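Foldase protein PrsA (Streptococcus pneumoniae, PDB 5TVL) probably assists the folding of secreted proteins after they cross the membrane, as a surface lipoprotein of the peptidyl-prolyl cis-trans isomerase class. Local coordinates at residues Ala100-Tyr109 against Lys229-Gln237. Numbering follows the deposited sequence.
Sequences AEAELTDEAY and KLKTVILTQ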
loop_
_atom_site.group_PDB
_atom_site.type_symbol
_atom_site.label_atom_id
_atom_site.label_comp_id
_atom_site.label_asym_id
_atom_site.label_seq_id
_atom_site.Cartn_x
_atom_site.Cartn_y
_atom_site.Cartn_z
ATOM N N ALA A 100 -3.329 9.992 -15.202
ATOM C CA ALA A 100 -3.200 10.587 -13.867
ATOM C C ALA A 100 -2.741 12.045 -13.946
ATOM O O ALA A 100 -3.286 12.897 -13.251
ATOM C CB ALA A 100 -2.237 9.775 -13.011
ATOM N N GLU A 101 -1.742 12.312 -14.789
ATOM C CA GLU A 101 -1.297 13.681 -15.095
ATOM C C GLU A 101 -2.414 14.530 -15.719
ATOM O O GLU A 101 -2.591 15.691 -15.349
ATOM C CB GLU A 101 -0.081 13.672 -16.036
ATOM C CG GLU A 101 1.244 13.390 -15.346
ATOM C CD GLU A 101 2.425 13.413 -16.302
ATOM O OE1 GLU A 101 2.385 12.704 -17.333
ATOM O OE2 GLU A 101 3.404 14.136 -16.017
ATOM N N ALA A 102 -3.149 13.940 -16.663
ATOM C CA ALA A 102 -4.268 14.614 -17.339
ATOM C C ALA A 102 -5.463 14.904 -16.423
ATOM O O ALA A 102 -6.194 15.864 -16.659
ATOM C CB ALA A 102 -4.725 13.794 -18.539
ATOM N N GLU A 103 -5.661 14.074 -15.398
ATOM C CA GLU A 103 -6.766 14.237 -14.437
ATOM C C GLU A 103 -6.402 15.039 -13.173
ATOM O O GLU A 103 -7.257 15.221 -12.300
ATOM C CB GLU A 103 -7.340 12.861 -14.054
ATOM C CG GLU A 103 -8.119 12.195 -15.184
ATOM C CD GLU A 103 -8.609 10.792 -14.855
ATOM O OE1 GLU A 103 -8.434 10.331 -13.705
ATOM O OE2 GLU A 103 -9.181 10.145 -15.760
ATOM N N LEU A 104 -5.158 15.519 -13.069
ATOM C CA LEU A 104 -4.758 16.392 -11.955
ATOM C C LEU A 104 -5.620 17.653 -11.936
ATOM O O LEU A 104 -5.653 18.400 -12.918
ATOM C CB LEU A 104 -3.283 16.808 -12.053
ATOM C CG LEU A 104 -2.193 15.794 -11.710
ATOM C CD1 LEU A 104 -0.832 16.364 -12.077
ATOM C CD2 LEU A 104 -2.229 15.401 -10.241
ATOM N N THR A 105 -6.323 17.864 -10.825
ATOM C CA THR A 105 -7.089 19.084 -10.587
ATOM C C THR A 105 -6.310 20.000 -9.648
ATOM O O THR A 105 -5.304 19.596 -9.055
ATOM C CB THR A 105 -8.464 18.776 -9.960
ATOM O OG1 THR A 105 -8.285 18.110 -8.702
ATOM C CG2 THR A 105 -9.294 17.895 -10.886
ATOM N N ASP A 106 -6.790 21.233 -9.518
ATOM C CA ASP A 106 -6.201 22.206 -8.598
ATOM C C ASP A 106 -6.491 21.824 -7.140
ATOM O O ASP A 106 -5.628 21.978 -6.278
ATOM C CB ASP A 106 -6.699 23.623 -8.913
ATOM C CG ASP A 106 -6.271 24.100 -10.300
ATOM O OD1 ASP A 106 -6.421 23.322 -11.265
ATOM O OD2 ASP A 106 -5.789 25.250 -10.426
ATOM N N GLU A 107 -7.696 21.314 -6.879
ATOM C CA GLU A 107 -8.062 20.778 -5.555
ATOM C C GLU A 107 -7.179 19.615 -5.078
ATOM O O GLU A 107 -6.894 19.506 -3.884
ATOM C CB GLU A 107 -9.534 20.340 -5.532
ATOM C CG GLU A 107 -10.516 21.491 -5.398
ATOM C CD GLU A 107 -10.424 22.196 -4.052
ATOM O OE1 GLU A 107 -10.377 21.508 -3.008
ATOM O OE2 GLU A 107 -10.392 23.444 -4.037
ATOM N N ALA A 108 -6.769 18.748 -6.002
ATOM C CA ALA A 108 -5.818 17.677 -5.688
ATOM C C ALA A 108 -4.476 18.270 -5.262
ATOM O O ALA A 108 -3.914 17.876 -4.239
ATOM C CB ALA A 108 -5.634 16.753 -6.884
ATOM N N TYR A 109 -3.981 19.218 -6.055
ATOM C CA TYR A 109 -2.753 19.958 -5.732
ATOM C C TYR A 109 -2.868 20.742 -4.425
ATOM O O TYR A 109 -1.908 20.802 -3.657
ATOM C CB TYR A 109 -2.374 20.927 -6.860
ATOM C CG TYR A 109 -1.442 20.368 -7.915
ATOM C CD1 TYR A 109 -0.113 20.063 -7.609
ATOM C CD2 TYR A 109 -1.871 20.187 -9.234
ATOM C CE1 TYR A 109 0.753 19.574 -8.578
ATOM C CE2 TYR A 109 -1.013 19.697 -10.209
ATOM C CZ TYR A 109 0.298 19.394 -9.879
ATOM O OH TYR A 109 1.151 18.912 -10.845
ATOM N N LYS A 229 7.334 17.941 -6.282
ATOM C CA LYS A 229 7.227 16.937 -5.216
ATOM C C LYS A 229 5.769 16.549 -4.941
ATOM O O LYS A 229 5.482 15.386 -4.648
ATOM C CB LYS A 229 7.902 17.416 -3.930
ATOM C CG LYS A 229 9.421 17.470 -4.013
ATOM C CD LYS A 229 10.033 17.787 -2.655
ATOM C CE LYS A 229 11.535 17.536 -2.616
ATOM N NZ LYS A 229 12.314 18.565 -3.358
ATOM N N LEU A 230 4.859 17.519 -5.045
ATOM C CA LEU A 230 3.421 17.256 -4.907
ATOM C C LEU A 230 2.853 16.503 -6.111
ATOM O O LEU A 230 1.946 15.688 -5.962
ATOM C CB LEU A 230 2.645 18.559 -4.701
ATOM C CG LEU A 230 2.994 19.350 -3.439
ATOM C CD1 LEU A 230 2.294 20.702 -3.458
ATOM C CD2 LEU A 230 2.641 18.570 -2.180
ATOM N N LYS A 231 3.380 16.791 -7.301
ATOM C CA LYS A 231 3.001 16.078 -8.522
ATOM C C LYS A 231 3.360 14.588 -8.441
ATOM O O LYS A 231 2.539 13.747 -8.797
ATOM C CB LYS A 231 3.657 16.729 -9.750
ATOM C CG LYS A 231 3.244 16.152 -11.097
ATOM C CD LYS A 231 3.642 17.087 -12.230
ATOM C CE LYS A 231 3.528 16.434 -13.599
ATOM N NZ LYS A 231 4.774 15.710 -13.971
ATOM N N THR A 232 4.564 14.272 -7.957
ATOM C CA THR A 232 5.031 12.875 -7.886
ATOM C C THR A 232 4.246 12.019 -6.886
ATOM O O THR A 232 3.969 10.851 -7.169
ATOM C CB THR A 232 6.536 12.768 -7.545
ATOM O OG1 THR A 232 6.814 13.482 -6.335
ATOM C CG2 THR A 232 7.393 13.321 -8.678
ATOM N N VAL A 233 3.900 12.592 -5.732
ATOM C CA VAL A 233 3.154 11.850 -4.695
ATOM C C VAL A 233 1.704 11.555 -5.098
ATOM O O VAL A 233 1.167 10.507 -4.733
ATOM C CB VAL A 233 3.190 12.526 -3.295
ATOM C CG1 VAL A 233 4.627 12.656 -2.800
ATOM C CG2 VAL A 233 2.475 13.875 -3.271
ATOM N N ILE A 234 1.084 12.472 -5.841
ATOM C CA ILE A 234 -0.262 12.249 -6.393
ATOM C C ILE A 234 -0.230 11.193 -7.510
ATOM O O ILE A 234 -1.149 10.371 -7.610
ATOM C CB ILE A 234 -0.905 13.568 -6.900
ATOM C CG1 ILE A 234 -1.123 14.533 -5.729
ATOM C CG2 ILE A 234 -2.242 13.305 -7.601
ATOM C CD1 ILE A 234 -1.364 15.969 -6.138
ATOM N N LEU A 235 0.820 11.214 -8.336
ATOM C CA LEU A 235 0.952 10.271 -9.453
ATOM C C LEU A 235 1.286 8.853 -8.989
ATOM O O LEU A 235 0.664 7.897 -9.449
ATOM C CB LEU A 235 1.992 10.753 -10.475
ATOM C CG LEU A 235 1.622 11.978 -11.321
ATOM C CD1 LEU A 235 2.819 12.397 -12.162
ATOM C CD2 LEU A 235 0.409 11.735 -12.209
ATOM N N THR A 236 2.255 8.719 -8.081
ATOM C CA THR A 236 2.634 7.406 -7.534
ATOM C C THR A 236 1.515 6.749 -6.707
ATOM O O THR A 236 1.485 5.520 -6.587
ATOM C CB THR A 236 3.922 7.470 -6.686
ATOM O OG1 THR A 236 3.815 8.523 -5.723
ATOM C CG2 THR A 236 5.140 7.710 -7.570
ATOM N N GLN A 237 0.614 7.557 -6.142
ATOM C CA GLN A 237 -0.593 7.046 -5.478
ATOM C C GLN A 237 -1.495 6.349 -6.492
ATOM O O GLN A 237 -1.880 5.199 -6.292
ATOM C CB GLN A 237 -1.360 8.186 -4.799
ATOM C CG GLN A 237 -2.590 7.768 -3.998
ATOM C CD GLN A 237 -3.515 8.941 -3.714
ATOM O OE1 GLN A 237 -4.704 8.901 -4.037
ATOM N NE2 GLN A 237 -2.968 10.002 -3.125
#
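The side chain of L104 reaches over to I234 of helix 227-239, its CD2 lying 3.4 Å from I234 CG2, while CD1 of the same leucine faces the start of the K231 chain. I234 lies between the loop residue L104 and the first turn of helix 106-115: its CG2 branch goes to L104, and its CD1 points at that turn, 3.7 Å from A108 O. The turn is N-capped by T105, whose OG1 accepts from A108 N (3.2 Å). From the same turn, the side chain of Y109 runs alongside that of K231, pointing the same way, the phenol OH sitting 3.4 Å from K231 CD, and L230 CB meets the ring at its edge. K231 leaves its helix with CG anti to the backbone N (chi1 -175°) and stays extended until a bend at chi4 (-88°) carries NZ to E101, where it forms a salt bridge with OE2 (2.9 Å) on the anti lone pair of the carboxylate. The four-stranded antiparallel sheet of the PpiC-type isomerase fold is built from strands lying between the two segments in sequence, and helix 227-239 here meets helices 79-102 and 106-115 and L104 in their link. Close to the salt bridge, L235 sets CD2 against A100 CB at 3.4 Å, and its CD1 lies 3.7 Å from E101 CG. F244 of helix 242-255 also packs on A100, and K227 makes a cation-pi contact with Y109.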